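Local atomic coordinates of uncharacterized conserved (Bdellovibrio bacteriovorus, PDB entry 7O21), a protein that edits the peptidoglycan wall, probably as an L,D-carboxypeptidase of the YkuD family, and so generates the curved cell shape of this predatory bacterium. Residues N156-I159 / K160-D164; K103-F106 / S107-G110; Q32-T36 / E37-R41; E57-E61 / Q62-I66; H136-P139 / D140-L144. All blocks are in the same frame, centred on the assembly; numbering follows the deposited sequence.

Interaction 1 (N156-I159 / K160-D164); sequences NDVI and KKLAD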
loop_
_atom_site.group_PDB
_atom_site.type_symbol
_atom_site.label_atom_id
_atom_site.label_comp_id
_atom_site.label_asym_id
_atom_site.label_seq_id
_atom_site.Cartn_x
_atom_site.Cartn_y
_atom_site.Cartn_z
ATOM N N ASN A 156 20.127 9.788 17.220
ATOM C CA ASN A 156 19.718 10.943 16.382
ATOM C C ASN A 156 20.788 11.278 15.336
ATOM O O ASN A 156 20.445 11.594 14.263
ATOM C CB ASN A 156 19.455 12.169 17.258
ATOM C CG ASN A 156 18.163 12.047 18.014
ATOM O OD1 ASN A 156 17.152 11.777 17.410
ATOM N ND2 ASN A 156 18.213 12.228 19.314
ATOM N N ASP A 157 22.052 11.222 15.717
ATOM C CA ASP A 157 23.143 11.524 14.764
ATOM C C ASP A 157 23.135 10.473 13.652
ATOM O O ASP A 157 23.337 10.825 12.542
ATOM C CB ASP A 157 24.489 11.685 15.478
ATOM C CG ASP A 157 25.076 10.431 16.107
ATOM O OD1 ASP A 157 24.336 9.622 16.560
ATOM O OD2 ASP A 157 26.280 10.340 16.160
ATOM N N VAL A 158 22.852 9.239 14.019
ATOM C CA VAL A 158 22.863 8.161 13.038
ATOM C C VAL A 158 21.703 8.297 12.066
ATOM O O VAL A 158 21.885 8.134 10.855
ATOM C CB VAL A 158 22.846 6.812 13.764
ATOM C CG1 VAL A 158 22.637 5.677 12.766
ATOM C CG2 VAL A 158 24.150 6.609 14.528
ATOM N N ILE A 159 20.497 8.598 12.563
ATOM C CA ILE A 159 19.356 8.622 11.646
ATOM C C ILE A 159 19.528 9.729 10.618
ATOM O O ILE A 159 19.107 9.587 9.459
ATOM C CB ILE A 159 17.995 8.686 12.380
ATOM C CG1 ILE A 159 16.856 8.260 11.444
ATOM C CG2 ILE A 159 17.722 10.101 12.905
ATOM C CD1 ILE A 159 16.772 6.762 11.190
ATOM N N LYS A 160 20.176 10.833 11.016
ATOM C CA LYS A 160 20.433 11.917 10.075
ATOM C C LYS A 160 21.454 11.513 9.013
ATOM O O LYS A 160 21.338 11.922 7.853
ATOM C CB LYS A 160 20.875 13.172 10.826
ATOM C CG LYS A 160 19.805 13.724 11.743
ATOM C CD LYS A 160 20.316 14.862 12.618
ATOM C CE LYS A 160 19.245 15.270 13.615
ATOM N NZ LYS A 160 19.749 16.222 14.652
ATOM N N LYS A 161 22.468 10.727 9.384
ATOM C CA LYS A 161 23.387 10.202 8.379
ATOM C C LYS A 161 22.677 9.238 7.435
ATOM O O LYS A 161 22.892 9.278 6.215
ATOM C CB LYS A 161 24.555 9.492 9.059
ATOM C CG LYS A 161 25.462 10.384 9.905
ATOM C CD LYS A 161 26.496 9.547 10.662
ATOM C CE LYS A 161 27.409 10.411 11.516
ATOM N NZ LYS A 161 28.276 9.580 12.407
ATOM N N LEU A 162 21.834 8.356 7.974
ATOM C CA LEU A 162 21.188 7.359 7.125
ATOM C C LEU A 162 20.246 8.002 6.119
ATOM O O LEU A 162 20.032 7.455 5.030
ATOM C CB LEU A 162 20.427 6.354 7.982
ATOM C CG LEU A 162 21.294 5.469 8.876
ATOM C CD1 LEU A 162 20.409 4.586 9.748
ATOM C CD2 LEU A 162 22.230 4.615 8.027
ATOM N N ALA A 163 19.670 9.151 6.464
ATOM C CA ALA A 163 18.745 9.810 5.555
ATOM C C ALA A 163 19.389 10.075 4.203
ATOM O O ALA A 163 18.701 10.057 3.174
ATOM C CB ALA A 163 18.218 11.110 6.178
ATOM N N ASP A 164 20.708 10.283 4.182
ATOM C CA ASP A 164 21.421 10.529 2.931
ATOM C C ASP A 164 21.443 9.313 2.017
ATOM O O ASP A 164 21.664 9.465 0.810
ATOM C CB ASP A 164 22.853 10.990 3.218
ATOM C CG ASP A 164 22.907 12.364 3.862
ATOM O OD1 ASP A 164 21.935 13.137 3.707
ATOM O OD2 ASP A 164 23.920 12.665 4.529
HETATM O O HOH W 1 27.330 8.393 14.633
#
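One turn apart in the alpha-helix 156-163 of the YkuD-type catalytic domain, V158 and L162 lie side by side and point the same way, with V158 CG1 3.9 Å from L162 CD1. V158 holds CG1 anti to its backbone N (chi1 171°), which swings this methyl toward the next turn. Beneath the pair, L162 N donates to V158 O over 2.9 Å. The bonds on its two sides are longer: K161 N reaches D157 O at 3.3 Å, and A163 N meets I159 O at 3.1 Å. The turn before them is held by a weak bond from K160 N to N156 O. V158 and L162 pack on Y69 of strand 62-73, while I159 faces A137, V154 and F114, its side chain about 6 Å from that of H136, the predicted proton donor/acceptor. At the start of the helix, the buried N156 amide spends OD1 on A111 N and ND2 on D140 OD1, which ties two loops to the helix. The solvent side is ionic. K161 is extended beyond CG, and its CG lies 3.4 Å from D157 O. D157 OD2 and K161 NZ stay 4.3 Å apart, too far for a salt bridge; a water between them donates to OD2 at 2.7 Å and accepts from NZ at the same distance.

Interaction 2 (K103-F106 / S107-G110); sequences KIPF and SLYG. With EDO (1,2-ethanediol), chain H; SCN (thiocyanate ion), chain E.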
loop_
_atom_site.group_PDB
_atom_site.type_symbol
_atom_site.label_atom_id
_atom_site.label_comp_id
_atom_site.label_asym_id
_atom_site.label_seq_id
_atom_site.Cartn_x
_atom_site.Cartn_y
_atom_site.Cartn_z
ATOM N N LYS A 103 4.921 16.254 12.973
ATOM C CA LYS A 103 4.003 15.125 12.756
ATOM C C LYS A 103 4.189 14.042 13.807
ATOM O O LYS A 103 3.231 13.495 14.203
ATOM C CB LYS A 103 4.152 14.565 11.344
ATOM C CG LYS A 103 3.680 15.476 10.223
ATOM C CD LYS A 103 2.272 15.982 10.415
ATOM C CE LYS A 103 1.861 17.006 9.383
ATOM N NZ LYS A 103 0.774 17.900 9.822
ATOM N N ILE A 104 5.420 13.785 14.205
ATOM C CA ILE A 104 5.671 12.706 15.158
ATOM C C ILE A 104 6.456 13.215 16.362
ATOM O O ILE A 104 7.308 14.105 16.224
ATOM C CB ILE A 104 6.352 11.494 14.501
ATOM C CG1 ILE A 104 7.645 11.907 13.806
ATOM C CG2 ILE A 104 5.408 10.831 13.505
ATOM C CD1 ILE A 104 8.529 10.710 13.436
ATOM N N PRO A 105 6.194 12.681 17.551
ATOM C CA PRO A 105 6.861 13.191 18.761
ATOM C C PRO A 105 8.331 12.794 18.819
ATOM O O PRO A 105 8.685 11.619 18.699
ATOM C CB PRO A 105 6.068 12.542 19.902
ATOM C CG PRO A 105 5.421 11.327 19.286
ATOM C CD PRO A 105 5.124 11.717 17.867
ATOM N N PHE A 106 9.180 13.791 19.088
ATOM C CA PHE A 106 10.593 13.522 19.339
ATOM C C PHE A 106 10.790 12.583 20.517
ATOM O O PHE A 106 11.746 11.800 20.528
ATOM C CB PHE A 106 11.312 14.852 19.607
ATOM C CG PHE A 106 12.805 14.741 19.667
ATOM C CD1 PHE A 106 13.445 14.479 20.865
ATOM C CD2 PHE A 106 13.566 14.928 18.525
ATOM C CE1 PHE A 106 14.833 14.381 20.922
ATOM C CE2 PHE A 106 14.943 14.832 18.568
ATOM C CZ PHE A 106 15.578 14.557 19.774
ATOM N N SER A 107 9.916 12.654 21.527
ATOM C CA SER A 107 10.114 11.833 22.720
ATOM C C SER A 107 10.085 10.348 22.389
ATOM O O SER A 107 10.727 9.541 23.074
ATOM C CB SER A 107 9.045 12.158 23.769
ATOM O OG SER A 107 7.740 11.902 23.255
ATOM N N LEU A 108 9.348 9.964 21.345
ATOM C CA LEU A 108 9.249 8.567 20.950
ATOM C C LEU A 108 10.146 8.213 19.773
ATOM O O LEU A 108 10.582 7.061 19.676
ATOM C CB LEU A 108 7.803 8.219 20.564
ATOM C CG LEU A 108 6.711 8.402 21.617
ATOM C CD1 LEU A 108 5.383 7.904 21.051
ATOM C CD2 LEU A 108 7.056 7.661 22.883
ATOM N N TYR A 109 10.411 9.160 18.873
ATOM C CA TYR A 109 11.008 8.846 17.583
ATOM C C TYR A 109 12.271 9.638 17.297
ATOM O O TYR A 109 12.873 9.459 16.233
ATOM C CB TYR A 109 9.974 9.055 16.460
ATOM C CG TYR A 109 8.768 8.180 16.679
ATOM C CD1 TYR A 109 8.878 6.799 16.657
ATOM C CD2 TYR A 109 7.515 8.742 16.938
ATOM C CE1 TYR A 109 7.792 6.000 16.894
ATOM C CE2 TYR A 109 6.421 7.946 17.167
ATOM C CZ TYR A 109 6.562 6.579 17.134
ATOM O OH TYR A 109 5.501 5.750 17.370
ATOM N N GLY A 110 12.690 10.502 18.211
ATOM C CA GLY A 110 13.803 11.367 17.896
ATOM C C GLY A 110 13.544 12.190 16.646
ATOM O O GLY A 110 12.404 12.546 16.314
HETATM C C1 EDO H . 6.931 18.253 18.305
HETATM O O1 EDO H . 7.560 19.310 17.606
HETATM C C2 EDO H . 8.008 17.311 18.832
HETATM O O2 EDO H . 7.504 16.476 19.858
HETATM S S SCN E . 4.573 1.796 14.337
HETATM C C SCN E . 5.329 2.551 15.629
HETATM N N SCN E . 5.858 3.062 16.501
#
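P105 O receives two backbone N-H groups at the start of the short helix 106-109, where P105 is the N-cap. Y109 N approaches in the carbonyl plane at 3.0 Å with a C=O...N angle of 160°, while L108 N comes from above that plane at 3.2 Å. F106 O takes G110 N at 2.8 Å, and G110, with positive phi, leads the chain out of the helix. F106 N donates to the O2 of an ethanediol probably left from crystallisation. G110 CA sits over one face of the F106 ring, 3.8 Å from its centroid and 18° off the normal, a CH-pi contact. F106 brings its ring there by keeping CG anti to the backbone N (chi1 -171°). The proline ring serves two neighbours. P105 CG meets L108 CD1; P105 CD lies in plane at the edge of the Y109 ring, 3.9 Å from Y109 CD2. I104 crosses Y109 at about a right angle, its CD1 3.7 Å from Y109 CB. Beyond this contact the Y109 ring meets H136 edge-to-face. Y109 OH hydrogen-bonds G225 O of the second subunit and lies 2.8 Å from the N of a thiocyanate ion, also probably from the crystallisation liquor. One phenol proton thus faces two acceptors, where the catalytic histidine predicted for the family and the subunit interface come together.

Interaction 3 (Q32-T36 / E37-R41); sequences QISET and EAFSR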
loop_
_atom_site.group_PDB
_atom_site.type_symbol
_atom_site.label_atom_id
_atom_site.label_comp_id
_atom_site.label_asym_id
_atom_site.label_seq_id
_atom_site.Cartn_x
_atom_site.Cartn_y
_atom_site.Cartn_z
ATOM N N GLN A 32 22.869 -9.680 -4.132
ATOM C CA GLN A 32 23.112 -8.770 -5.247
ATOM C C GLN A 32 22.190 -7.570 -5.091
ATOM O O GLN A 32 21.079 -7.697 -4.573
ATOM C CB GLN A 32 22.810 -9.467 -6.584
ATOM C CG GLN A 32 23.401 -8.775 -7.811
ATOM C CD GLN A 32 23.420 -9.691 -9.016
ATOM O OE1 GLN A 32 24.472 -10.194 -9.411
ATOM N NE2 GLN A 32 22.251 -9.940 -9.582
ATOM N N ILE A 33 22.668 -6.400 -5.536
ATOM C CA ILE A 33 21.878 -5.173 -5.581
ATOM C C ILE A 33 21.586 -4.860 -7.044
ATOM O O ILE A 33 22.432 -5.092 -7.919
ATOM C CB ILE A 33 22.626 -4.028 -4.861
ATOM C CG1 ILE A 33 22.749 -4.371 -3.375
ATOM C CG2 ILE A 33 21.912 -2.688 -5.029
ATOM C CD1 ILE A 33 23.659 -3.444 -2.587
ATOM N N SER A 34 20.374 -4.397 -7.327
ATOM C CA SER A 34 19.998 -4.208 -8.724
ATOM C C SER A 34 20.803 -3.069 -9.347
ATOM O O SER A 34 21.142 -2.082 -8.686
ATOM C CB SER A 34 18.507 -3.919 -8.852
ATOM O OG SER A 34 18.214 -3.451 -10.156
ATOM N N GLU A 35 21.116 -3.223 -10.639
ATOM C CA GLU A 35 21.784 -2.153 -11.381
ATOM C C GLU A 35 20.831 -1.024 -11.771
ATOM O O GLU A 35 21.295 0.032 -12.231
ATOM C CB GLU A 35 22.426 -2.699 -12.657
ATOM C CG GLU A 35 21.396 -3.093 -13.714
ATOM C CD GLU A 35 22.036 -3.690 -14.959
ATOM O OE1 GLU A 35 23.119 -3.214 -15.357
ATOM O OE2 GLU A 35 21.473 -4.643 -15.537
ATOM N N THR A 36 19.523 -1.211 -11.615
ATOM C CA THR A 36 18.547 -0.252 -12.128
ATOM C C THR A 36 18.533 1.013 -11.261
ATOM O O THR A 36 18.221 0.959 -10.068
ATOM C CB THR A 36 17.169 -0.916 -12.191
ATOM O OG1 THR A 36 17.190 -1.955 -13.180
ATOM C CG2 THR A 36 16.088 0.087 -12.548
ATOM N N GLU A 37 18.859 2.159 -11.860
ATOM C CA GLU A 37 19.016 3.383 -11.078
ATOM C C GLU A 37 17.693 3.944 -10.559
ATOM O O GLU A 37 17.704 4.762 -9.632
ATOM C CB GLU A 37 19.876 4.398 -11.854
ATOM C CG GLU A 37 21.240 3.792 -12.124
ATOM C CD GLU A 37 22.228 4.687 -12.853
ATOM O OE1 GLU A 37 21.934 5.870 -13.112
ATOM O OE2 GLU A 37 23.323 4.179 -13.176
ATOM N N ALA A 38 16.558 3.520 -11.118
ATOM C CA ALA A 38 15.268 3.888 -10.552
ATOM C C ALA A 38 15.043 3.245 -9.193
ATOM O O ALA A 38 14.194 3.720 -8.429
ATOM C CB ALA A 38 14.146 3.482 -11.509
ATOM N N PHE A 39 15.798 2.195 -8.868
ATOM C CA PHE A 39 15.715 1.577 -7.548
ATOM C C PHE A 39 16.810 2.203 -6.694
ATOM O O PHE A 39 17.242 3.321 -6.984
ATOM C CB PHE A 39 15.913 0.057 -7.634
ATOM C CG PHE A 39 14.981 -0.638 -8.618
ATOM C CD1 PHE A 39 13.716 -0.140 -8.897
ATOM C CD2 PHE A 39 15.393 -1.795 -9.256
ATOM C CE1 PHE A 39 12.878 -0.802 -9.816
ATOM C CE2 PHE A 39 14.571 -2.461 -10.162
ATOM C CZ PHE A 39 13.322 -1.967 -10.438
ATOM N N SER A 40 17.281 1.513 -5.657
ATOM C CA SER A 40 18.213 2.097 -4.700
ATOM C C SER A 40 19.557 1.401 -4.818
ATOM O O SER A 40 19.623 0.167 -4.786
ATOM C CB SER A 40 17.675 1.948 -3.275
ATOM O OG SER A 40 18.667 2.307 -2.312
ATOM N N ARG A 41 20.627 2.178 -4.955
ATOM C CA ARG A 41 21.939 1.544 -4.961
ATOM C C ARG A 41 22.411 1.152 -3.575
ATOM O O ARG A 41 23.440 0.476 -3.464
ATOM C CB ARG A 41 22.985 2.409 -5.667
ATOM C CG ARG A 41 23.277 3.742 -5.028
ATOM C CD ARG A 41 24.038 4.624 -6.043
ATOM N NE ARG A 41 24.635 5.800 -5.421
ATOM C CZ ARG A 41 24.156 7.034 -5.525
ATOM N NH1 ARG A 41 23.067 7.281 -6.245
ATOM N NH2 ARG A 41 24.777 8.035 -4.915
HETATM O O HOH W 2 23.326 1.356 -12.962
#
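T36 and F39 carry this contact and are the end residues of a type I beta turn, with E37 second in it; the bond that closes the turn, F39 N to T36 O, measures 3.0 Å. The F39 side chain folds back beneath T36. T36 CG2 stands over the centre of the ring, 3.9 Å from its centroid and only 13° off the normal, a CH-pi contact, and T36 CB is 3.5 Å from F39 CD2. The threonine methyl gets there by pointing anti to the backbone N while OG1 lies anti to the carbonyl carbon (chi1 -67°); OG1 then bonds S250 OG. At the edge of the same ring, near its plane, S34 OG is 3.4 Å from F39 CD2. That hydroxyl also accepts from T36 N at 3.0 Å, nearly straight at 168°, which makes an ST turn leading directly into the beta turn, and it is hydrogen-bonded to Q251 O as well. E37 sends an extended side chain to the solvent side, where a water donates both to its OE2 and to E35 O. Further along, I33 CG2 touches both S40 O and R41 O, 3.7 Å from the former. The loop runs from strand 30-32, which pairs with strand 246-257 of the NTF2-like part, to strand 42-47 of the catalytic domain. Its two consecutive turns are therefore pinned by one backbone bond and one serine hydroxyl, while a phenylalanine ring, packed also on Y253 and E170, supplies the apolar filling at the join of the two domains.

Interaction 4 (E57-E61 / Q62-I66); sequences ERNGE and QIQKI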
loop_
_atom_site.group_PDB
_atom_site.type_symbol
_atom_site.label_atom_id
_atom_site.label_comp_id
_atom_site.label_asym_id
_atom_site.label_seq_id
_atom_site.Cartn_x
_atom_site.Cartn_y
_atom_site.Cartn_z
ATOM N N GLU A 57 26.452 -0.868 -0.566
ATOM C CA GLU A 57 26.284 -0.227 -1.860
ATOM C C GLU A 57 26.624 -1.210 -2.970
ATOM O O GLU A 57 27.506 -2.066 -2.828
ATOM C CB GLU A 57 27.144 1.062 -1.999
ATOM C CG GLU A 57 26.826 1.854 -3.269
ATOM C CD GLU A 57 27.631 3.138 -3.430
ATOM O OE1 GLU A 57 28.558 3.364 -2.626
ATOM O OE2 GLU A 57 27.312 3.906 -4.363
ATOM N N ARG A 58 25.925 -1.059 -4.090
ATOM C CA ARG A 58 26.218 -1.852 -5.273
ATOM C C ARG A 58 27.595 -1.501 -5.821
ATOM O O ARG A 58 27.970 -0.329 -5.914
ATOM C CB ARG A 58 25.178 -1.561 -6.345
ATOM C CG ARG A 58 25.306 -2.465 -7.562
ATOM C CD ARG A 58 24.467 -1.968 -8.728
ATOM N NE ARG A 58 24.852 -0.610 -9.136
ATOM C CZ ARG A 58 24.054 0.457 -9.102
ATOM N NH1 ARG A 58 22.795 0.363 -8.708
ATOM N NH2 ARG A 58 24.524 1.648 -9.470
ATOM N N ASN A 59 28.348 -2.520 -6.184
ATOM C CA ASN A 59 29.628 -2.364 -6.880
ATOM C C ASN A 59 29.586 -3.368 -8.029
ATOM O O ASN A 59 30.109 -4.476 -7.921
ATOM C CB ASN A 59 30.786 -2.613 -5.916
ATOM C CG ASN A 59 32.129 -2.617 -6.600
ATOM O OD1 ASN A 59 32.315 -1.998 -7.639
ATOM N ND2 ASN A 59 33.083 -3.326 -6.008
ATOM N N GLY A 60 28.935 -2.976 -9.123
ATOM C CA GLY A 60 28.709 -3.916 -10.204
ATOM C C GLY A 60 27.854 -5.074 -9.724
ATOM O O GLY A 60 26.761 -4.885 -9.173
ATOM N N GLU A 61 28.358 -6.292 -9.925
ATOM C CA GLU A 61 27.716 -7.498 -9.420
ATOM C C GLU A 61 28.043 -7.767 -7.962
ATOM O O GLU A 61 27.450 -8.673 -7.363
ATOM C CB GLU A 61 28.158 -8.720 -10.230
ATOM C CG GLU A 61 27.842 -8.640 -11.710
ATOM C CD GLU A 61 28.120 -9.954 -12.422
ATOM O OE1 GLU A 61 27.169 -10.558 -12.959
ATOM O OE2 GLU A 61 29.289 -10.387 -12.423
ATOM N N GLN A 62 28.977 -7.021 -7.390
ATOM C CA GLN A 62 29.375 -7.188 -6.004
ATOM C C GLN A 62 28.640 -6.192 -5.112
ATOM O O GLN A 62 27.903 -5.314 -5.575
ATOM C CB GLN A 62 30.892 -7.015 -5.845
ATOM C CG GLN A 62 31.718 -8.236 -6.230
ATOM C CD GLN A 62 31.666 -8.531 -7.711
ATOM O OE1 GLN A 62 31.962 -7.666 -8.534
ATOM N NE2 GLN A 62 31.287 -9.760 -8.064
ATOM N N ILE A 63 28.816 -6.372 -3.810
ATOM C CA ILE A 63 28.297 -5.453 -2.810
ATOM C C ILE A 63 29.466 -5.020 -1.936
ATOM O O ILE A 63 30.440 -5.759 -1.762
ATOM C CB ILE A 63 27.175 -6.084 -1.952
ATOM C CG1 ILE A 63 27.728 -7.224 -1.090
ATOM C CG2 ILE A 63 26.017 -6.536 -2.839
ATOM C CD1 ILE A 63 26.716 -7.821 -0.133
ATOM N N GLN A 64 29.361 -3.823 -1.365
ATOM C CA GLN A 64 30.437 -3.278 -0.548
ATOM C C GLN A 64 29.823 -2.586 0.659
ATOM O O GLN A 64 28.923 -1.762 0.502
ATOM C CB GLN A 64 31.242 -2.266 -1.368
ATOM C CG GLN A 64 32.481 -1.730 -0.674
ATOM C CD GLN A 64 33.324 -0.871 -1.590
ATOM O OE1 GLN A 64 33.036 -0.741 -2.779
ATOM N NE2 GLN A 64 34.382 -0.280 -1.041
ATOM N N LYS A 65 30.310 -2.911 1.853
ATOM C CA LYS A 65 29.847 -2.226 3.052
ATOM C C LYS A 65 30.519 -0.866 3.117
ATOM O O LYS A 65 31.745 -0.763 3.004
ATOM C CB LYS A 65 30.179 -3.039 4.305
ATOM C CG LYS A 65 29.599 -2.452 5.590
ATOM C CD LYS A 65 30.041 -3.233 6.829
ATOM C CE LYS A 65 29.159 -4.458 7.065
ATOM N NZ LYS A 65 29.484 -5.193 8.329
ATOM N N ILE A 66 29.721 0.185 3.283
ATOM C CA ILE A 66 30.256 1.533 3.303
ATOM C C ILE A 66 30.257 2.151 4.695
ATOM O O ILE A 66 31.115 2.994 4.974
ATOM C CB ILE A 66 29.598 2.475 2.282
ATOM C CG1 ILE A 66 28.113 2.588 2.571
ATOM C CG2 ILE A 66 29.854 1.987 0.853
ATOM C CD1 ILE A 66 27.389 3.549 1.645
HETATM O O HOH W 3 32.825 -4.879 -8.918
HETATM O O HOH W 4 25.378 -6.000 -6.594
HETATM O O HOH W 5 31.094 -6.726 -10.711
HETATM O O HOH W 6 31.261 -10.791 -10.762
#
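The amides of N59 and Q64 cross obliquely on the sheet face they share with E57 and Q62, their planes 53° apart and N59 ND2 4.1 Å from Q64 OE1, so they neither stack nor bond. The third amide, Q62, bends at chi2 (68°) back over its predecessor and brings its CD to 3.7 Å from E61 C. Waters bind it there: one donates to Q62 OE1 and N59 O, another joins OE1 to E61 N, and a third links Q62 NE2 to E61 OE2. Underneath is a beta hairpin with a two-residue loop, closed by a type II' turn from N59 to Q62, with G60 at positive phi. N59 N donates to Q62 O at 2.9 Å and Q62 N to N59 O at 2.8 Å. E57 and Q64 form the next hydrogen-bonded pair, E57 N to Q64 O measuring 2.8 Å. Near the far end, I66 CG2 lies 4.0 Å from E57 CB. E57 and I66 both lean on Y42 of strand 42-47, whereas R58 and I63, on the opposite face, pack on I33, and R58 NH1 bonds S34 O in the loop before strand 42-47.

Interaction 5 (H136-P139 / D140-L144); sequences HAIP and DSVPL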
loop_
_atom_site.group_PDB
_atom_site.type_symbol
_atom_site.label_atom_id
_atom_site.label_comp_id
_atom_site.label_asym_id
_atom_site.label_seq_id
_atom_site.Cartn_x
_atom_site.Cartn_y
_atom_site.Cartn_z
ATOM N N HIS A 136 13.729 4.396 13.267
ATOM C CA HIS A 136 13.606 5.735 13.833
ATOM C C HIS A 136 14.671 5.966 14.891
ATOM O O HIS A 136 15.517 5.113 15.145
ATOM C CB HIS A 136 12.188 6.009 14.363
ATOM C CG HIS A 136 11.785 5.161 15.529
ATOM N ND1 HIS A 136 12.234 5.394 16.816
ATOM C CD2 HIS A 136 10.933 4.110 15.613
ATOM C CE1 HIS A 136 11.686 4.511 17.634
ATOM N NE2 HIS A 136 10.893 3.720 16.928
ATOM N N ALA A 137 14.646 7.156 15.484
ATOM C CA ALA A 137 15.597 7.507 16.523
ATOM C C ALA A 137 14.864 7.657 17.857
ATOM O O ALA A 137 13.739 7.154 18.024
ATOM C CB ALA A 137 16.385 8.746 16.100
ATOM N N ILE A 138 15.511 8.287 18.795
ATOM C CA ILE A 138 14.965 8.391 20.165
ATOM C C ILE A 138 15.797 9.437 20.895
ATOM O O ILE A 138 16.843 9.733 20.463
ATOM C CB ILE A 138 14.995 6.994 20.821
ATOM C CG1 ILE A 138 13.825 6.791 21.790
ATOM C CG2 ILE A 138 16.367 6.667 21.398
ATOM C CD1 ILE A 138 13.325 5.405 21.897
ATOM N N PRO A 139 15.344 10.000 22.019
ATOM C CA PRO A 139 16.177 10.956 22.712
ATOM C C PRO A 139 17.506 10.321 23.145
ATOM O O PRO A 139 17.595 9.230 23.526
ATOM C CB PRO A 139 15.316 11.293 23.923
ATOM C CG PRO A 139 13.932 11.202 23.350
ATOM C CD PRO A 139 14.008 9.932 22.538
ATOM N N ASP A 140 18.505 11.180 23.193
ATOM C CA ASP A 140 19.866 10.769 23.590
ATOM C C ASP A 140 19.896 10.168 25.004
ATOM O O ASP A 140 20.721 9.320 25.230
ATOM C CB ASP A 140 20.796 11.966 23.523
ATOM C CG ASP A 140 21.031 12.541 22.141
ATOM O OD1 ASP A 140 20.880 11.850 21.191
ATOM O OD2 ASP A 140 21.398 13.645 22.072
ATOM N N SER A 141 19.048 10.637 25.925
ATOM C CA SER A 141 19.049 10.162 27.328
ATOM C C SER A 141 18.426 8.787 27.529
ATOM O O SER A 141 18.516 8.272 28.612
ATOM C CB SER A 141 18.420 11.163 28.232
ATOM O OG SER A 141 17.085 11.343 27.895
ATOM N N VAL A 142 17.798 8.217 26.523
ATOM C CA VAL A 142 17.140 6.922 26.809
ATOM C C VAL A 142 17.726 5.788 25.967
ATOM O O VAL A 142 18.265 6.010 24.941
ATOM C CB VAL A 142 15.626 7.038 26.639
ATOM C CG1 VAL A 142 15.047 8.185 27.440
ATOM C CG2 VAL A 142 15.271 7.217 25.192
ATOM N N PRO A 143 17.558 4.543 26.410
ATOM C CA PRO A 143 18.057 3.419 25.676
ATOM C C PRO A 143 17.296 3.242 24.357
ATOM O O PRO A 143 16.193 3.535 24.278
ATOM C CB PRO A 143 17.713 2.206 26.550
ATOM C CG PRO A 143 17.172 2.748 27.827
ATOM C CD PRO A 143 16.826 4.196 27.602
ATOM N N LEU A 144 17.999 2.715 23.378
ATOM C CA LEU A 144 17.381 2.405 22.090
ATOM C C LEU A 144 16.193 1.456 22.239
ATOM O O LEU A 144 15.232 1.541 21.465
ATOM C CB LEU A 144 18.438 1.822 21.153
ATOM C CG LEU A 144 19.607 2.735 20.779
ATOM C CD1 LEU A 144 20.527 2.013 19.807
ATOM C CD2 LEU A 144 19.098 4.048 20.171
HETATM O O HOH W 7 19.536 9.499 20.327
#
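I138 packs against V142 and L144 across a type I beta turn, P139 to V142, in the loop that leaves strand 134-136 of the YkuD domain, next to the predicted active site. From its CB two branches part. The I138 and V142 side chains cross at about a right angle, with I138 CG1 3.7 Å from V142 CG2. I138 CG2 lies between the backbone N and the carbonyl carbon and touches L144 CD2 at 4.0 Å. At the tip, I138 CD1 comes to 4.2 Å from P143 O. Chi1 (-147°) and chi2 (148°) both stand well off staggered values, an uncommon shape for isoleucine. Around the group, V153, R146 and R155 complete the buried setting. V142 CG2 also faces P139 CD at 4.0 Å, so this one methyl touches both isoleucine and proline. The turn is closed by V142 N to P139 O, 3.2 Å long. D140, in the turn, faces solvent, and water links it back: one molecule donates to D140 OD1 at 2.8 Å and to I138 O at 2.7 Å. V142 O meanwhile is taken by R155 NH1, which ties the outer end of the loop to the segment just before helix 156-163. At the inner end stands H136, the predicted proton donor/acceptor, beside C151, the predicted nucleophile. Its imidazole is fixed in rotation by the next residue: H136 ND1 donates to A137 O at 2.6 Å, onto a carbonyl lone pair and with that oxygen only 3° out of the ring plane.

Interactions 1, 2 and 5 form one cluster around the predicted catalytic histidine, and N156 of interaction 1 touches both of the others. Y109 O of interaction 2 probably bonds A137 N of interaction 5. Interactions 3 and 4 form a second cluster, about 20 Å or more away between centres, where loop 32-41 runs beside hairpin 57-66 and R41 O probably bonds R58 N. Interactions 1, 2 and 3 are partly buried. Helix bonds and apolar side chains dominate the first two, ring and hydroxyl contacts the third; interaction 2 alone also reaches the second subunit. Interactions 4 and 5 lie at the surface, the former built on strand pairing and waters, the latter on aliphatic packing round a turn.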